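Local coordinates for hypothetical protein AQ_328 (Aquifex aeolicus, PDB 1R4V) that is of unknown function but adopts an ancestral histone fold and may take part in protein heterodimerization, at residues P155-E158 with A159-V163; L32-Y35 with F36-L40. All coordinates share one frame; numbering follows the deposited sequence.

Contact 1: P155-E158 with A159-V163; sequences PSRE and AMEFV. With ZN (zinc ion), chain B.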
loop_
_atom_site.group_PDB
_atom_site.type_symbol
_atom_site.label_atom_id
_atom_site.label_comp_id
_atom_site.label_asym_id
_atom_site.label_seq_id
_atom_site.Cartn_x
_atom_site.Cartn_y
_atom_site.Cartn_z
ATOM N N PRO A 155 16.760 5.782 3.090
ATOM C CA PRO A 155 16.364 5.512 4.463
ATOM C C PRO A 155 17.016 4.276 5.085
ATOM O O PRO A 155 17.176 3.247 4.443
ATOM C CB PRO A 155 14.842 5.361 4.401
ATOM C CG PRO A 155 14.435 5.568 2.988
ATOM C CD PRO A 155 15.619 5.831 2.160
ATOM N N SER A 156 17.399 4.412 6.343
ATOM C CA SER A 156 17.880 3.291 7.133
ATOM C C SER A 156 16.732 2.395 7.573
ATOM O O SER A 156 15.571 2.763 7.454
ATOM C CB SER A 156 18.584 3.846 8.370
ATOM O OG SER A 156 17.678 4.545 9.225
ATOM N N ARG A 157 17.068 1.225 8.111
ATOM C CA ARG A 157 16.099 0.337 8.762
ATOM C C ARG A 157 15.307 1.086 9.839
ATOM O O ARG A 157 14.080 1.046 9.851
ATOM C CB ARG A 157 16.831 -0.848 9.394
ATOM C CG ARG A 157 15.952 -1.967 9.898
ATOM C CD ARG A 157 16.221 -2.355 11.333
ATOM N NE ARG A 157 17.532 -2.917 11.514
ATOM C CZ ARG A 157 18.518 -2.515 12.319
ATOM N NH1 ARG A 157 18.475 -1.478 13.156
ATOM N NH2 ARG A 157 19.613 -3.231 12.260
ATOM N N GLU A 158 15.999 1.761 10.752
ATOM C CA GLU A 158 15.318 2.516 11.801
ATOM C C GLU A 158 14.420 3.649 11.258
ATOM O O GLU A 158 13.337 3.865 11.799
ATOM C CB GLU A 158 16.311 3.011 12.867
ATOM C CG GLU A 158 16.976 1.854 13.643
ATOM C CD GLU A 158 15.999 0.978 14.421
ATOM O OE1 GLU A 158 14.970 1.506 14.874
ATOM O OE2 GLU A 158 16.180 -0.246 14.597
ATOM N N ALA A 159 14.837 4.340 10.202
ATOM C CA ALA A 159 14.008 5.379 9.568
ATOM C C ALA A 159 12.706 4.766 9.067
ATOM O O ALA A 159 11.625 5.297 9.302
ATOM C CB ALA A 159 14.747 6.070 8.422
HETATM N N MSE A 160 12.803 3.622 8.402
HETATM C CA MSE A 160 11.633 2.937 7.872
HETATM C C MSE A 160 10.719 2.390 8.957
HETATM O O MSE A 160 9.491 2.428 8.817
HETATM C CB MSE A 160 12.081 1.770 7.001
HETATM C CG MSE A 160 12.753 2.259 5.724
HETATM SE SE MSE A 160 11.529 3.442 4.638
HETATM C CE MSE A 160 10.007 2.495 4.661
ATOM N N GLU A 161 11.321 1.852 10.020
ATOM C CA GLU A 161 10.556 1.430 11.188
ATOM C C GLU A 161 9.774 2.583 11.788
ATOM O O GLU A 161 8.621 2.409 12.201
ATOM C CB GLU A 161 11.461 0.781 12.237
ATOM C CG GLU A 161 12.020 -0.565 11.798
ATOM C CD GLU A 161 12.990 -1.145 12.821
ATOM O OE1 GLU A 161 12.749 -1.019 14.010
ATOM O OE2 GLU A 161 14.027 -1.717 12.448
ATOM N N PHE A 162 10.367 3.767 11.825
ATOM C CA PHE A 162 9.646 4.965 12.258
ATOM C C PHE A 162 8.502 5.379 11.318
ATOM O O PHE A 162 7.435 5.752 11.776
ATOM C CB PHE A 162 10.640 6.111 12.408
ATOM C CG PHE A 162 10.008 7.430 12.789
ATOM C CD1 PHE A 162 9.370 7.588 14.010
ATOM C CD2 PHE A 162 10.077 8.527 11.933
ATOM C CE1 PHE A 162 8.806 8.805 14.369
ATOM C CE2 PHE A 162 9.515 9.754 12.286
ATOM C CZ PHE A 162 8.881 9.887 13.515
ATOM N N VAL A 163 8.706 5.312 10.006
ATOM C CA VAL A 163 7.637 5.569 9.029
ATOM C C VAL A 163 6.446 4.632 9.268
ATOM O O VAL A 163 5.316 5.095 9.343
ATOM C CB VAL A 163 8.158 5.487 7.561
ATOM C CG1 VAL A 163 7.046 5.441 6.518
ATOM C CG2 VAL A 163 9.082 6.664 7.250
HETATM ZN ZN ZN B . 14.513 -1.250 15.140
#
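Ser156 caps the N-terminus of helix 157-168, and its OG accepts from Ala159 N at 3.0 Å. The first turn that follows carries a zinc site. OG sits between the backbone N and the carbonyl carbon (chi1 65°), which turns it back over the start of the helix. From there it also lies 3.4 Å from Ala159 CB. The backbone N of Ser156 bonds to the Glu152 side chain. With an alanine here the hydroxyl is gone, and Ala159 N would probably lose its capping acceptor, leaving the first turn more prone to fray. The regular helix bonds begin with Met160 N to Ser156 O.

Within this first turn, Glu158 and Glu161 bind the same zinc ion. Glu158 OE2 binds it at 2.0 Å and Glu161 OE1 at 2.1 Å. Glu158 folds at chi2, while Glu161 runs out extended beyond CG, and their carboxylate planes stand 65° apart. The metal probably offsets the repulsion between the two acids. Arg157 NH1 also donates to the anti lone pair of Glu158 OE2 at 3.0 Å; the oxygen lies 22° out of the guanidinium plane. That oxygen therefore serves both metal and arginine.

The other flank of the turn is apolar. Pro155 CB lies 3.8 Å from Met160 SE, a selenomethionine, and 4.1 Å from Ala159 CB. Met160 touches Ile146 of helix 131-149 and Leu51 of helix 46-62. Pro155 shares Ile146 and also touches Ile42. Arg157 rests on Glu47 and Leu51, and Val163 on Val145.

Contact 2: L32-Y35 with F36-L40; sequences LDHY and FRTEL. With ZN (zinc ion), chain C; CAC (cacodylate ion), chain D.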
loop_
_atom_site.group_PDB
_atom_site.type_symbol
_atom_site.label_atom_id
_atom_site.label_comp_id
_atom_site.label_asym_id
_atom_site.label_seq_id
_atom_site.Cartn_x
_atom_site.Cartn_y
_atom_site.Cartn_z
ATOM N N LEU A 32 9.757 -1.234 -8.575
ATOM C CA LEU A 32 9.467 -0.320 -7.476
ATOM C C LEU A 32 10.725 0.472 -7.162
ATOM O O LEU A 32 10.669 1.687 -7.051
ATOM C CB LEU A 32 9.024 -1.102 -6.252
ATOM C CG LEU A 32 8.556 -0.235 -5.065
ATOM C CD1 LEU A 32 7.252 0.471 -5.363
ATOM C CD2 LEU A 32 8.454 -1.104 -3.844
ATOM N N ASP A 33 11.839 -0.250 -7.028
ATOM C CA ASP A 33 13.164 0.308 -6.744
ATOM C C ASP A 33 13.443 1.396 -7.750
ATOM O O ASP A 33 13.684 2.563 -7.423
ATOM C CB ASP A 33 14.172 -0.840 -6.791
ATOM C CG ASP A 33 15.628 -0.419 -6.664
ATOM O OD1 ASP A 33 15.965 0.765 -6.479
ATOM O OD2 ASP A 33 16.517 -1.282 -6.774
ATOM N N HIS A 34 13.357 1.000 -9.014
ATOM C CA HIS A 34 13.558 1.909 -10.118
ATOM C C HIS A 34 12.596 3.112 -10.098
ATOM O O HIS A 34 13.045 4.236 -10.291
ATOM C CB HIS A 34 13.526 1.096 -11.420
ATOM C CG HIS A 34 13.971 1.867 -12.607
ATOM N ND1 HIS A 34 15.172 1.624 -13.240
ATOM C CD2 HIS A 34 13.381 2.885 -13.270
ATOM C CE1 HIS A 34 15.291 2.451 -14.262
ATOM N NE2 HIS A 34 14.220 3.226 -14.302
ATOM N N TYR A 35 11.300 2.945 -9.852
ATOM C CA TYR A 35 10.397 4.097 -9.766
ATOM C C TYR A 35 10.642 5.032 -8.552
ATOM O O TYR A 35 10.570 6.262 -8.653
ATOM C CB TYR A 35 8.929 3.628 -9.677
ATOM C CG TYR A 35 7.971 4.778 -9.776
ATOM C CD1 TYR A 35 7.640 5.303 -11.008
ATOM C CD2 TYR A 35 7.437 5.384 -8.650
ATOM C CE1 TYR A 35 6.770 6.372 -11.124
ATOM C CE2 TYR A 35 6.565 6.461 -8.751
ATOM C CZ TYR A 35 6.241 6.948 -9.992
ATOM O OH TYR A 35 5.396 8.014 -10.149
ATOM N N PHE A 36 10.858 4.456 -7.377
ATOM C CA PHE A 36 11.139 5.296 -6.199
ATOM C C PHE A 36 12.411 6.163 -6.377
ATOM O O PHE A 36 12.455 7.321 -5.977
ATOM C CB PHE A 36 11.210 4.409 -4.960
ATOM C CG PHE A 36 9.893 4.277 -4.227
ATOM C CD1 PHE A 36 8.756 3.841 -4.877
ATOM C CD2 PHE A 36 9.798 4.575 -2.864
ATOM C CE1 PHE A 36 7.547 3.711 -4.189
ATOM C CE2 PHE A 36 8.601 4.451 -2.178
ATOM C CZ PHE A 36 7.466 4.025 -2.853
ATOM N N ARG A 37 13.447 5.601 -6.988
ATOM C CA ARG A 37 14.715 6.301 -7.161
ATOM C C ARG A 37 14.536 7.406 -8.190
ATOM O O ARG A 37 14.757 8.583 -7.908
ATOM C CB ARG A 37 15.801 5.312 -7.559
ATOM C CG ARG A 37 17.153 5.947 -7.797
ATOM C CD ARG A 37 18.270 4.945 -8.102
ATOM N NE ARG A 37 18.161 4.353 -9.439
ATOM C CZ ARG A 37 17.759 3.114 -9.745
ATOM N NH1 ARG A 37 17.728 2.768 -11.022
ATOM N NH2 ARG A 37 17.410 2.213 -8.834
ATOM N N THR A 38 14.074 7.029 -9.376
ATOM C CA THR A 38 14.006 7.957 -10.511
ATOM C C THR A 38 12.893 8.994 -10.404
ATOM O O THR A 38 13.107 10.143 -10.776
ATOM C CB THR A 38 13.893 7.162 -11.837
ATOM O OG1 THR A 38 12.743 6.297 -11.795
ATOM C CG2 THR A 38 15.054 6.213 -11.963
ATOM N N GLU A 39 11.716 8.625 -9.903
ATOM C CA GLU A 39 10.587 9.562 -9.851
ATOM C C GLU A 39 10.321 10.212 -8.487
ATOM O O GLU A 39 9.812 11.331 -8.437
ATOM C CB GLU A 39 9.308 8.892 -10.382
ATOM C CG GLU A 39 9.403 8.382 -11.819
ATOM C CD GLU A 39 9.700 9.454 -12.875
ATOM O OE1 GLU A 39 9.202 10.603 -12.757
ATOM O OE2 GLU A 39 10.434 9.145 -13.848
ATOM N N LEU A 40 10.652 9.533 -7.387
ATOM C CA LEU A 40 10.371 10.026 -6.034
ATOM C C LEU A 40 11.591 10.418 -5.197
ATOM O O LEU A 40 11.401 10.925 -4.104
ATOM C CB LEU A 40 9.558 8.973 -5.264
ATOM C CG LEU A 40 8.258 8.503 -5.913
ATOM C CD1 LEU A 40 7.530 7.397 -5.128
ATOM C CD2 LEU A 40 7.338 9.684 -6.112
HETATM ZN ZN ZN C . 18.423 -1.190 -7.350
HETATM AS AS CAC D . 17.590 -1.232 -10.695
HETATM O O1 CAC D . 18.605 -0.985 -9.308
HETATM O O2 CAC D . 16.825 0.173 -11.383
HETATM C C1 CAC D . 18.608 -2.124 -12.126
HETATM C C2 CAC D . 16.161 -2.380 -9.998
HETATM O O HOH W 1 19.152 0.497 -6.309
HETATM O O HOH W 2 19.379 -2.875 -8.017
#
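Leu32 and Phe36 lie side by side on the inner face of helix 29-40, with Leu32 CD1 3.5 Å from Phe36 CE1. This side is tight: Leu32, Tyr35 and Phe36 are all buried. Phe36 reaches Leu52 and Ala143, and Leu32 reaches Ile49. At the edge of this part, Leu40 CD1 sits over the centre of the Phe36 ring. It also meets Tyr35 CE2 at 3.9 Å. Tyr35 offers one face to the exposed Glu39, whose CB makes a CH-pi contact 3.8 Å from the ring centroid.

Asp33 is buried too, but it faces ions and water. Its OD2 binds a zinc ion at 2.0 Å and also takes a bond from Arg25. An oxygen of a cacodylate ion, probably from the crystallisation liquor, and two waters complete the observed zinc ligands. Asp33 OD1 turns to Arg37 NH2 at 3.1 Å, a salt bridge whose planes stand 86° apart.

The looser, solvent side belongs to His34 and Thr38, with Arg37 partly exposed. Arg37 bends at chi3 (73°), which swings its guanidinium across toward the cacodylate. There NH1 gives O2 a nearly straight bond of 2.8 Å, and His34 ND1 donates to the same O2 at 2.9 Å. Thr38 CG2 covers one face of the His34 ring. Thr38 N and OG1 grip His34 O from opposite faces of its plane.

Asp33 and Arg37 form an i, i+4 salt bridge on an amphipathic helix, whose apolar face packs on helices 46-62 and 131-149 of the histone-fold protein.

Contact 2 comes first in the chain, near the start of the model, and contact 1 lies at the start of the last helix. Their centres are about 17 Å apart and their nearest atoms about 7 Å, so the two do not touch. Both pack on helices 46-62 and 131-149. Ile42 also links them: Pro155 touches it, and the backbone of Phe36 bonds to it. Each contact carries its own zinc, and the two metal atoms, ZN of chain B and ZN of chain C, are 22.8 Å apart. A further zinc, held by Glu21 and Asp46, lies about 7 Å from the side chain of Asp33.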